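Local coordinates for protein DNA polymerase (Bacillus phage phi29, PDB 2PY5) that replicates the viral genome by protein-primed, strand-displacing DNA synthesis with high processivity and fidelity, and proofreads with a 3'-5' exonuclease, at residues K124-P129 with E175-Q180; S192-G197 with K383-S388; K196-I201 with G358-F363. The protein carries 2 engineered substitutions. One frame throughout, in Å; residues are numbered along the deposited sequence. Where two conformers were deposited one is given.

Interaction 1 of 3, residues K124-P129 with E175-Q180. With nucleotides of chain A.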
loop_
_atom_site.group_PDB
_atom_site.type_symbol
_atom_site.label_atom_id
_atom_site.label_comp_id
_atom_site.label_asym_id
_atom_site.label_seq_id
_atom_site.Cartn_x
_atom_site.Cartn_y
_atom_site.Cartn_z
ATOM N N LYS F 124 5.257 7.902 3.743
ATOM C CA LYS F 124 3.807 8.145 3.671
ATOM C C LYS F 124 3.470 9.090 2.509
ATOM O O LYS F 124 2.356 9.067 1.980
ATOM C CB LYS F 124 3.299 8.713 5.004
ATOM C CG LYS F 124 3.498 7.772 6.211
ATOM C CD LYS F 124 2.557 6.597 6.189
ATOM C CE LYS F 124 2.772 5.698 7.398
ATOM N NZ LYS F 124 4.094 5.028 7.388
ATOM N N LYS F 125 4.438 9.937 2.162
ATOM C CA LYS F 125 4.335 10.865 1.036
ATOM C C LYS F 125 4.674 10.205 -0.309
ATOM O O LYS F 125 4.014 10.461 -1.315
ATOM C CB LYS F 125 5.293 12.025 1.284
ATOM C CG LYS F 125 4.915 12.896 2.465
ATOM C CD LYS F 125 4.336 14.215 2.049
ATOM C CE LYS F 125 3.148 14.057 1.118
ATOM N NZ LYS F 125 2.437 15.326 0.800
ATOM N N LEU F 126 5.707 9.368 -0.291
ATOM C CA LEU F 126 6.312 8.751 -1.451
ATOM C C LEU F 126 6.441 7.253 -1.137
ATOM O O LEU F 126 7.472 6.795 -0.658
ATOM C CB LEU F 126 7.681 9.402 -1.717
ATOM C CG LEU F 126 7.641 10.913 -2.018
ATOM C CD1 LEU F 126 9.055 11.520 -1.833
ATOM C CD2 LEU F 126 7.084 11.180 -3.416
ATOM N N PRO F 127 5.350 6.489 -1.362
ATOM C CA PRO F 127 5.289 5.093 -0.894
ATOM C C PRO F 127 6.070 4.076 -1.753
ATOM O O PRO F 127 5.497 3.133 -2.308
ATOM C CB PRO F 127 3.783 4.818 -0.881
ATOM C CG PRO F 127 3.275 5.646 -2.035
ATOM C CD PRO F 127 4.063 6.924 -1.943
ATOM N N PHE F 128 7.384 4.284 -1.849
ATOM C CA PHE F 128 8.283 3.429 -2.631
ATOM C C PHE F 128 9.627 3.467 -1.957
ATOM O O PHE F 128 9.913 4.424 -1.255
ATOM C CB PHE F 128 8.443 3.947 -4.067
ATOM C CG PHE F 128 7.173 4.440 -4.684
ATOM C CD1 PHE F 128 6.835 5.785 -4.613
ATOM C CD2 PHE F 128 6.334 3.564 -5.325
ATOM C CE1 PHE F 128 5.644 6.244 -5.192
ATOM C CE2 PHE F 128 5.146 4.006 -5.912
ATOM C CZ PHE F 128 4.811 5.352 -5.832
ATOM N N PRO F 129 10.468 2.443 -2.183
ATOM C CA PRO F 129 11.844 2.564 -1.681
ATOM C C PRO F 129 12.576 3.753 -2.317
ATOM O O PRO F 129 12.237 4.165 -3.427
ATOM C CB PRO F 129 12.503 1.260 -2.116
ATOM C CG PRO F 129 11.406 0.332 -2.457
ATOM C CD PRO F 129 10.232 1.171 -2.874
ATOM N N GLU F 175 14.941 16.000 -3.128
ATOM C CA GLU F 175 14.538 16.376 -4.484
ATOM C C GLU F 175 13.093 15.960 -4.769
ATOM O O GLU F 175 12.322 16.718 -5.359
ATOM C CB GLU F 175 15.487 15.772 -5.518
ATOM C CG GLU F 175 16.903 16.410 -5.487
ATOM C CD GLU F 175 17.905 15.744 -6.423
ATOM O OE1 GLU F 175 17.649 14.611 -6.886
ATOM O OE2 GLU F 175 18.954 16.365 -6.705
ATOM N N ALA F 176 12.747 14.742 -4.369
ATOM C CA ALA F 176 11.409 14.209 -4.631
ATOM C C ALA F 176 10.357 14.965 -3.822
ATOM O O ALA F 176 9.313 15.325 -4.361
ATOM C CB ALA F 176 11.342 12.705 -4.339
ATOM N N LEU F 177 10.636 15.210 -2.542
ATOM C CA LEU F 177 9.685 15.953 -1.714
ATOM C C LEU F 177 9.497 17.382 -2.200
ATOM O O LEU F 177 8.378 17.887 -2.206
ATOM C CB LEU F 177 10.099 15.971 -0.258
ATOM C CG LEU F 177 9.953 14.655 0.480
ATOM C CD1 LEU F 177 10.549 14.789 1.858
ATOM C CD2 LEU F 177 8.471 14.258 0.573
ATOM N N LEU F 178 10.575 18.032 -2.625
ATOM C CA LEU F 178 10.439 19.401 -3.122
ATOM C C LEU F 178 9.528 19.462 -4.362
ATOM O O LEU F 178 8.650 20.337 -4.469
ATOM C CB LEU F 178 11.810 20.023 -3.407
ATOM C CG LEU F 178 11.747 21.501 -3.808
ATOM C CD1 LEU F 178 11.084 22.316 -2.726
ATOM C CD2 LEU F 178 13.124 22.018 -4.107
ATOM N N ILE F 179 9.717 18.538 -5.308
ATOM C CA ILE F 179 8.849 18.461 -6.471
ATOM C C ILE F 179 7.386 18.257 -6.048
ATOM O O ILE F 179 6.506 18.929 -6.557
ATOM C CB ILE F 179 9.296 17.340 -7.447
ATOM C CG1 ILE F 179 10.665 17.673 -8.060
ATOM C CG2 ILE F 179 8.289 17.146 -8.535
ATOM C CD1 ILE F 179 11.409 16.444 -8.580
ATOM N N GLN F 180 7.150 17.336 -5.119
ATOM C CA GLN F 180 5.802 17.074 -4.599
ATOM C C GLN F 180 5.175 18.336 -3.972
ATOM O O GLN F 180 4.061 18.715 -4.310
ATOM C CB GLN F 180 5.879 15.937 -3.606
ATOM C CG GLN F 180 4.539 15.368 -3.180
ATOM C CD GLN F 180 4.717 14.109 -2.399
ATOM O OE1 GLN F 180 5.689 13.953 -1.675
ATOM N NE2 GLN F 180 3.773 13.193 -2.546
ATOM P P DT A 5 8.449 -1.515 -0.225
ATOM O OP1 DT A 5 7.433 -0.630 -0.841
ATOM O OP2 DT A 5 9.088 -2.584 -1.014
ATOM O "O5'" DT A 5 9.611 -0.576 0.385
ATOM C "C5'" DT A 5 9.296 0.644 0.996
ATOM C "C4'" DT A 5 10.079 0.786 2.269
ATOM O "O4'" DT A 5 9.568 -0.168 3.205
ATOM C "C3'" DT A 5 11.560 0.474 2.169
ATOM O "O3'" DT A 5 12.240 1.661 1.871
ATOM C "C2'" DT A 5 11.920 -0.045 3.552
ATOM C "C1'" DT A 5 10.594 -0.547 4.089
ATOM N N1 DT A 5 10.478 -2.004 4.184
ATOM C C2 DT A 5 10.156 -2.528 5.402
ATOM O O2 DT A 5 10.002 -1.843 6.410
ATOM N N3 DT A 5 10.066 -3.886 5.402
ATOM C C4 DT A 5 10.226 -4.737 4.322
ATOM O O4 DT A 5 10.118 -5.950 4.453
ATOM C C5 DT A 5 10.548 -4.120 3.066
ATOM C C7 DT A 5 10.754 -4.946 1.837
ATOM C C6 DT A 5 10.660 -2.784 3.048
ATOM P P DT A 6 13.821 1.721 1.638
ATOM O OP1 DT A 6 14.126 3.044 1.107
ATOM O OP2 DT A 6 14.312 0.504 0.983
ATOM O "O5'" DT A 6 14.428 1.607 3.123
ATOM C "C5'" DT A 6 14.410 2.726 3.995
ATOM C "C4'" DT A 6 14.898 2.250 5.344
ATOM O "O4'" DT A 6 14.013 1.255 5.886
ATOM C "C3'" DT A 6 16.258 1.565 5.283
ATOM O "O3'" DT A 6 17.320 2.517 5.289
ATOM C "C2'" DT A 6 16.221 0.679 6.521
ATOM C "C1'" DT A 6 14.741 0.377 6.724
ATOM N N1 DT A 6 14.338 -1.009 6.342
ATOM C C2 DT A 6 13.515 -1.699 7.196
ATOM O O2 DT A 6 13.096 -1.247 8.244
ATOM N N3 DT A 6 13.200 -2.965 6.769
ATOM C C4 DT A 6 13.604 -3.578 5.594
ATOM O O4 DT A 6 13.248 -4.719 5.311
ATOM C C5 DT A 6 14.441 -2.782 4.732
ATOM C C7 DT A 6 14.939 -3.335 3.439
ATOM C C6 DT A 6 14.769 -1.542 5.144
#

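Interaction 2 of 3, residues S192-G197 with K383-S388. With EDO (1,2-ethanediol), chain H; nucleotides of chain C.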
loop_
_atom_site.group_PDB
_atom_site.type_symbol
_atom_site.label_atom_id
_atom_site.label_comp_id
_atom_site.label_asym_id
_atom_site.label_seq_id
_atom_site.Cartn_x
_atom_site.Cartn_y
_atom_site.Cartn_z
ATOM N N SER F 192 -4.005 11.719 1.853
ATOM C CA SER F 192 -4.524 12.992 2.322
ATOM C C SER F 192 -4.472 13.989 1.169
ATOM O O SER F 192 -5.415 14.755 0.982
ATOM C CB SER F 192 -3.715 13.476 3.514
ATOM O OG SER F 192 -4.314 14.579 4.141
ATOM N N ASP F 193 -3.409 13.936 0.375
ATOM C CA ASP F 193 -3.277 14.833 -0.793
ATOM C C ASP F 193 -4.392 14.521 -1.798
ATOM O O ASP F 193 -5.045 15.440 -2.354
ATOM C CB ASP F 193 -1.922 14.692 -1.499
ATOM C CG ASP F 193 -0.765 15.257 -0.719
ATOM O OD1 ASP F 193 -0.931 16.284 -0.062
ATOM O OD2 ASP F 193 0.349 14.686 -0.821
ATOM N N SER F 194 -4.610 13.243 -2.042
ATOM C CA SER F 194 -5.636 12.813 -3.002
ATOM C C SER F 194 -7.011 13.292 -2.577
ATOM O O SER F 194 -7.783 13.836 -3.374
ATOM C CB SER F 194 -5.659 11.296 -3.168
ATOM O OG SER F 194 -4.616 10.856 -4.000
ATOM N N LEU F 195 -7.352 13.084 -1.315
ATOM C CA LEU F 195 -8.669 13.481 -0.834
ATOM C C LEU F 195 -8.873 14.989 -0.881
ATOM O O LEU F 195 -9.957 15.453 -1.240
ATOM C CB LEU F 195 -8.920 12.933 0.580
ATOM C CG LEU F 195 -10.320 13.146 1.151
ATOM C CD1 LEU F 195 -11.398 12.541 0.267
ATOM C CD2 LEU F 195 -10.416 12.605 2.586
ATOM N N LYS F 196 -7.845 15.748 -0.520
ATOM C CA LYS F 196 -7.927 17.206 -0.557
ATOM C C LYS F 196 -8.158 17.661 -1.995
ATOM O O LYS F 196 -8.995 18.532 -2.248
ATOM C CB LYS F 196 -6.670 17.842 0.029
ATOM C CG LYS F 196 -6.705 19.356 0.085
ATOM C CD LYS F 196 -6.170 19.982 -1.175
ATOM C CE LYS F 196 -5.920 21.463 -0.977
ATOM N NZ LYS F 196 -5.403 22.100 -2.207
ATOM N N GLY F 197 -7.435 17.060 -2.927
ATOM C CA GLY F 197 -7.566 17.391 -4.356
ATOM C C GLY F 197 -8.948 17.107 -4.882
ATOM O O GLY F 197 -9.516 17.916 -5.636
ATOM N N LYS F 383 -0.056 9.802 -11.059
ATOM C CA LYS F 383 -0.436 8.427 -10.760
ATOM C C LYS F 383 -0.763 8.279 -9.282
ATOM O O LYS F 383 -1.742 7.646 -8.896
ATOM C CB LYS F 383 0.693 7.486 -11.157
ATOM C CG LYS F 383 0.928 7.454 -12.664
ATOM C CD LYS F 383 2.271 6.869 -13.025
ATOM C CE LYS F 383 2.389 5.424 -12.656
ATOM N NZ LYS F 383 3.763 4.923 -13.003
ATOM N N LEU F 384 0.071 8.882 -8.443
ATOM C CA LEU F 384 -0.146 8.829 -7.018
ATOM C C LEU F 384 -1.480 9.471 -6.626
ATOM O O LEU F 384 -2.225 8.927 -5.813
ATOM C CB LEU F 384 1.031 9.497 -6.289
ATOM C CG LEU F 384 1.233 9.202 -4.820
ATOM C CD1 LEU F 384 1.403 7.708 -4.518
ATOM C CD2 LEU F 384 2.464 9.980 -4.366
ATOM N N MET F 385 -1.818 10.602 -7.237
ATOM C CA MET F 385 -3.097 11.252 -6.949
ATOM C C MET F 385 -4.286 10.360 -7.350
ATOM O O MET F 385 -5.255 10.215 -6.614
ATOM C CB MET F 385 -3.191 12.598 -7.666
ATOM C CG MET F 385 -2.318 13.686 -7.047
ATOM S SD MET F 385 -2.880 14.208 -5.430
ATOM C CE MET F 385 -4.353 15.164 -5.828
ATOM N N LEU F 386 -4.191 9.748 -8.517
ATOM C CA LEU F 386 -5.255 8.869 -9.014
ATOM C C LEU F 386 -5.400 7.617 -8.163
ATOM O O LEU F 386 -6.510 7.133 -7.941
ATOM C CB LEU F 386 -4.958 8.475 -10.461
ATOM C CG LEU F 386 -5.162 9.605 -11.469
ATOM C CD1 LEU F 386 -4.466 9.292 -12.779
ATOM C CD2 LEU F 386 -6.661 9.873 -11.701
ATOM N N ASN F 387 -4.263 7.083 -7.711
ATOM C CA ASN F 387 -4.228 5.751 -7.066
ATOM C C ASN F 387 -4.541 5.796 -5.564
ATOM O O ASN F 387 -4.973 4.797 -4.991
ATOM C CB ASN F 387 -2.864 5.086 -7.288
ATOM C CG ASN F 387 -2.661 4.624 -8.716
ATOM O OD1 ASN F 387 -3.634 4.342 -9.425
ATOM N ND2 ASN F 387 -1.391 4.498 -9.139
ATOM N N SER F 388 -4.328 6.946 -4.930
ATOM C CA SER F 388 -4.397 7.070 -3.479
ATOM C C SER F 388 -5.744 7.606 -2.964
ATOM O O SER F 388 -5.921 7.771 -1.755
ATOM C CB SER F 388 -3.265 7.982 -2.981
ATOM O OG SER F 388 -1.982 7.578 -3.436
HETATM C C1 EDO H . -1.783 3.795 -12.937
HETATM O O1 EDO H . -0.936 3.339 -11.866
HETATM C C2 EDO H . -1.796 5.324 -12.946
HETATM O O2 EDO H . -2.838 5.939 -12.157
ATOM P P DA C 3 -4.477 13.784 7.788
ATOM O OP1 DA C 3 -3.585 14.287 6.726
ATOM O OP2 DA C 3 -5.973 13.855 7.710
ATOM O "O5'" DA C 3 -4.107 12.263 8.097
ATOM C "C5'" DA C 3 -2.776 11.860 7.944
ATOM C "C4'" DA C 3 -2.615 10.510 8.613
ATOM O "O4'" DA C 3 -2.847 10.668 10.026
ATOM C "C3'" DA C 3 -3.595 9.435 8.173
ATOM O "O3'" DA C 3 -2.985 8.622 7.185
ATOM C "C2'" DA C 3 -3.831 8.609 9.445
ATOM C "C1'" DA C 3 -3.529 9.556 10.598
ATOM N N9 DA C 3 -4.656 10.203 11.274
ATOM C C8 DA C 3 -5.712 10.856 10.677
ATOM N N7 DA C 3 -6.556 11.405 11.527
ATOM C C5 DA C 3 -6.010 11.098 12.763
ATOM C C6 DA C 3 -6.416 11.380 14.083
ATOM N N6 DA C 3 -7.523 12.072 14.378
ATOM N N1 DA C 3 -5.635 10.927 15.096
ATOM C C2 DA C 3 -4.526 10.233 14.800
ATOM N N3 DA C 3 -4.046 9.903 13.598
ATOM C C4 DA C 3 -4.835 10.372 12.620
#

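Interaction 3 of 3, residues K196-I201 with G358-F363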
loop_
_atom_site.group_PDB
_atom_site.type_symbol
_atom_site.label_atom_id
_atom_site.label_comp_id
_atom_site.label_asym_id
_atom_site.label_seq_id
_atom_site.Cartn_x
_atom_site.Cartn_y
_atom_site.Cartn_z
ATOM N N LYS F 196 -7.845 15.748 -0.520
ATOM C CA LYS F 196 -7.927 17.206 -0.557
ATOM C C LYS F 196 -8.158 17.661 -1.995
ATOM O O LYS F 196 -8.995 18.532 -2.248
ATOM C CB LYS F 196 -6.670 17.842 0.029
ATOM C CG LYS F 196 -6.705 19.356 0.085
ATOM C CD LYS F 196 -6.170 19.982 -1.175
ATOM C CE LYS F 196 -5.920 21.463 -0.977
ATOM N NZ LYS F 196 -5.403 22.100 -2.207
ATOM N N GLY F 197 -7.435 17.060 -2.927
ATOM C CA GLY F 197 -7.566 17.391 -4.356
ATOM C C GLY F 197 -8.948 17.107 -4.882
ATOM O O GLY F 197 -9.516 17.916 -5.636
ATOM N N PHE F 198 -9.496 15.979 -4.482
ATOM C CA PHE F 198 -10.866 15.623 -4.837
ATOM C C PHE F 198 -11.855 16.650 -4.292
ATOM O O PHE F 198 -12.733 17.137 -5.022
ATOM C CB PHE F 198 -11.185 14.244 -4.303
ATOM C CG PHE F 198 -12.582 13.808 -4.570
ATOM C CD1 PHE F 198 -13.036 13.633 -5.869
ATOM C CD2 PHE F 198 -13.446 13.579 -3.525
ATOM C CE1 PHE F 198 -14.345 13.225 -6.105
ATOM C CE2 PHE F 198 -14.758 13.176 -3.757
ATOM C CZ PHE F 198 -15.200 13.001 -5.039
ATOM N N LYS F 199 -11.733 17.000 -3.017
ATOM C CA LYS F 199 -12.599 18.057 -2.445
ATOM C C LYS F 199 -12.491 19.381 -3.171
ATOM O O LYS F 199 -13.500 20.070 -3.366
ATOM C CB LYS F 199 -12.322 18.266 -0.970
ATOM C CG LYS F 199 -12.753 17.099 -0.165
ATOM C CD LYS F 199 -12.522 17.343 1.302
ATOM C CE LYS F 199 -13.001 16.178 2.115
ATOM N NZ LYS F 199 -12.638 16.315 3.555
ATOM N N ASP F 200 -11.285 19.740 -3.585
ATOM C CA ASP F 200 -11.073 20.989 -4.353
ATOM C C ASP F 200 -11.933 20.972 -5.613
ATOM O O ASP F 200 -12.511 22.009 -6.003
ATOM C CB ASP F 200 -9.609 21.155 -4.784
ATOM C CG ASP F 200 -8.667 21.541 -3.637
ATOM O OD1 ASP F 200 -9.129 21.882 -2.530
ATOM O OD2 ASP F 200 -7.442 21.469 -3.876
ATOM N N ILE F 201 -11.990 19.817 -6.269
ATOM C CA ILE F 201 -12.629 19.707 -7.579
ATOM C C ILE F 201 -14.135 19.607 -7.485
ATOM O O ILE F 201 -14.841 20.273 -8.252
ATOM C CB ILE F 201 -12.047 18.530 -8.380
ATOM C CG1 ILE F 201 -10.591 18.822 -8.749
ATOM C CG2 ILE F 201 -12.879 18.263 -9.657
ATOM C CD1 ILE F 201 -10.383 20.113 -9.512
ATOM N N GLY F 358 -20.385 9.136 -12.118
ATOM C CA GLY F 358 -19.819 10.435 -12.445
ATOM C C GLY F 358 -19.247 11.309 -11.336
ATOM O O GLY F 358 -18.756 12.413 -11.616
ATOM N N LEU F 359 -19.297 10.844 -10.085
ATOM C CA LEU F 359 -18.793 11.657 -8.968
ATOM C C LEU F 359 -17.304 11.959 -9.086
ATOM O O LEU F 359 -16.845 12.970 -8.557
ATOM C CB LEU F 359 -19.094 11.004 -7.609
ATOM C CG LEU F 359 -20.551 11.091 -7.166
ATOM C CD1 LEU F 359 -20.845 10.061 -6.083
ATOM C CD2 LEU F 359 -20.877 12.491 -6.669
ATOM N N PHE F 360 -16.555 11.092 -9.784
ATOM C CA PHE F 360 -15.103 11.226 -9.902
ATOM C C PHE F 360 -14.611 11.695 -11.262
ATOM O O PHE F 360 -13.398 11.782 -11.472
ATOM C CB PHE F 360 -14.428 9.892 -9.555
ATOM C CG PHE F 360 -14.734 9.413 -8.182
ATOM C CD1 PHE F 360 -15.756 8.507 -7.953
ATOM C CD2 PHE F 360 -14.031 9.908 -7.110
ATOM C CE1 PHE F 360 -16.013 8.076 -6.681
ATOM C CE2 PHE F 360 -14.316 9.492 -5.823
ATOM C CZ PHE F 360 -15.304 8.573 -5.622
ATOM N N LYS F 361 -15.532 12.030 -12.165
ATOM C CA LYS F 361 -15.175 12.342 -13.544
ATOM C C LYS F 361 -14.141 13.466 -13.628
ATOM O O LYS F 361 -13.097 13.313 -14.256
ATOM C CB LYS F 361 -16.394 12.757 -14.341
ATOM C CG LYS F 361 -16.062 13.055 -15.780
ATOM C CD LYS F 361 -17.306 13.229 -16.603
ATOM C CE LYS F 361 -17.026 14.003 -17.861
ATOM N NZ LYS F 361 -15.945 13.399 -18.691
ATOM N N ASP F 362 -14.440 14.604 -13.005
ATOM C CA ASP F 362 -13.575 15.774 -13.160
ATOM C C ASP F 362 -12.199 15.556 -12.530
ATOM O O ASP F 362 -11.196 16.011 -13.067
ATOM C CB ASP F 362 -14.238 17.036 -12.593
ATOM C CG ASP F 362 -15.447 17.495 -13.407
ATOM O OD1 ASP F 362 -15.598 17.095 -14.588
ATOM O OD2 ASP F 362 -16.243 18.295 -12.860
ATOM N N PHE F 363 -12.151 14.867 -11.398
ATOM C CA PHE F 363 -10.871 14.587 -10.717
ATOM C C PHE F 363 -10.019 13.665 -11.563
ATOM O O PHE F 363 -8.825 13.887 -11.766
ATOM C CB PHE F 363 -11.137 13.927 -9.355
ATOM C CG PHE F 363 -9.885 13.540 -8.601
ATOM C CD1 PHE F 363 -9.204 14.480 -7.841
ATOM C CD2 PHE F 363 -9.383 12.236 -8.650
ATOM C CE1 PHE F 363 -8.036 14.134 -7.142
ATOM C CE2 PHE F 363 -8.216 11.894 -7.950
ATOM C CZ PHE F 363 -7.567 12.838 -7.183
HETATM O O HOH W 1 -16.546 19.080 -10.370
#

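Interaction 1 of 3, residues K124-P129 with E175-Q180
Lys125 and Leu126 press against Ala176, Leu177 and Gln180 on one side of helix 160-182. The tight part is apolar: Leu126 CD1 sits 3.6 Å from Ala176 CB and 3.7 Å from Leu177 CD2, and the small alanine lets the leucine tip come close to the helix. Next to it, Gln180 sends its amide across to the backbone. Its CG is anti to the backbone N (chi1 -169°) and the chain beyond is extended, carrying NE2 to 3.0 Å from Lys125 O in a nearly straight bond (172° at the hydrogen). Lys125 O lies almost in the amide plane of Gln180, whereas NE2 stands well above the carbonyl plane of Lys125. Gln180 OE1 is buried without a polar partner, 3.6 Å from both Lys125 CB and Leu126 CD2. Lys125 bends over this amide and takes its NZ to Asp193, Leu185 and Arg187 outside the contact. On the looser side the 124-129 chain turns away from helix 160-182 through an inverse gamma turn centred on exposed Pro127, and Pro129 CG comes 3.5 Å from O5' of DT5 of chain A. Pro129 is the N-cap residue of helix 130-136, at the single-stranded DNA site of the 3'-5' exonuclease domain.

Interaction 2 of 3, residues S192-G197 with K383-S388
Ser194, in the conformer given here, one of two deposited, has its OG anti to the carbonyl carbon (chi1 -78°), and the Met385 chain is bent at chi2 and chi3; the two residues meet where helices 190-202 and 376-387 come together. The serine hydroxyl donates to Met385 O at 2.8 Å, approaching from the side of the carbonyl (C=O...donor angle 111°) and tilted a little from its plane. A small polar residue suits this place, because the CA atoms of Ser194 and Met385 are just 4.9 Å apart and OG also lies 3.3 Å from Ser388 CB. Ser194 OG has a second, weak bond to Ala190 O, one turn back in its own helix.

The bent methionine brings its thioether over the backbone of the facing helix: SD lies 3.9 Å from Ser194 N, and CE is 3.6 Å from Asp193 O. Beyond it, Gly197 leaves room for the methyl, for a beta carbon there would collide with Met385 CE. Ser388 OG donates to Leu384 O at 2.7 Å, within its own segment.

Around this crossing both helices serve DNA. Ser192 OG donates to OP1 of DA3 of chain C at 2.7 Å, whereas Lys383, Leu384 and Asn387 belong to the polymerisation site, with probable roles in nucleotide selection, template positioning and template-primer binding. Asp193, the partner of Lys125, also accepts the backbone N-H of Arg187 at OD1.

The helix segments cross at -78°, with axes 8.5 Å apart. Leu185, in the loop after helix 160-182, packs on both Asp193 and Met385; Leu384 touches Gln180 of helix 160-182, while Trp367 of helix 361-373 packs on Met385 and Leu386.

Interaction 3 of 3, residues K196-I201 with G358-F363
The Phe198 ring has Phe360 CE2 over one face, while Leu359 O and Phe363 CB stand at its edge, close to the ring plane. It reaches this place from helix 190-202 with CG anti to the backbone N (chi1 178°), and meets a type I beta turn, Gly358 to Lys361, that leads into helix 361-373. The contact thus joins the 192-229 region to the polymerisation region through an offset pair of phenylalanine rings. Phe198 and Phe360 lie nearly parallel, with planes at 26°, but are slid so far apart that they barely overlap: their centroids are 5.0 Å apart, and the closest approach, Phe198 CE1 to Phe360 CD2, is 3.5 Å.

Phe363 meets the helix backbone instead. Its CE1 comes 3.6 Å from Phe198 N and 3.8 Å from Gly197 C. Glycine suits the neighbouring position, where a beta carbon would be tight against the same ring atom. Gly358 suits the start of the turn for another reason: with a positive phi of 91°, a side chain would be jammed against the preceding carbonyl. Further apolar groups pack round the rings: Leu389 touches all three phenylalanines, and Met429 of helix 427-447 packs on Leu359 and Phe360.

Toward the solvent side the contact becomes mixed. Ile201 lays its CG2 methyl 3.5 Å from Asp362 CB, and Asp362, which is exposed, has its carboxylate at the water side. There a single water donates both to Ile201 O at 3.0 Å and to Asp362 OD2 at 2.6 Å, bridging the two segments.

In the fold
Along the chain, interaction 1 closes within the exonuclease region before interactions 2 and 3 open from helix 190-202, which both use and which follows helix 160-182. Their partners lie in the polymerisation region, on the consecutive helices 376-387 and 361-373. The centres of interactions 1 and 2 are about 13 Å apart and those of 2 and 3 about 10 Å apart; 1 and 3, with centres about 22 Å apart, do not touch. Interaction 1 joins interaction 2 through the Lys125-Asp193 salt bridge, and Phe363 of interaction 3 packs on Met385 O. The three thus form a continuous path from exonuclease to polymerase, consistent with the role of residues 192-229 in coordinating synthesis and degradation.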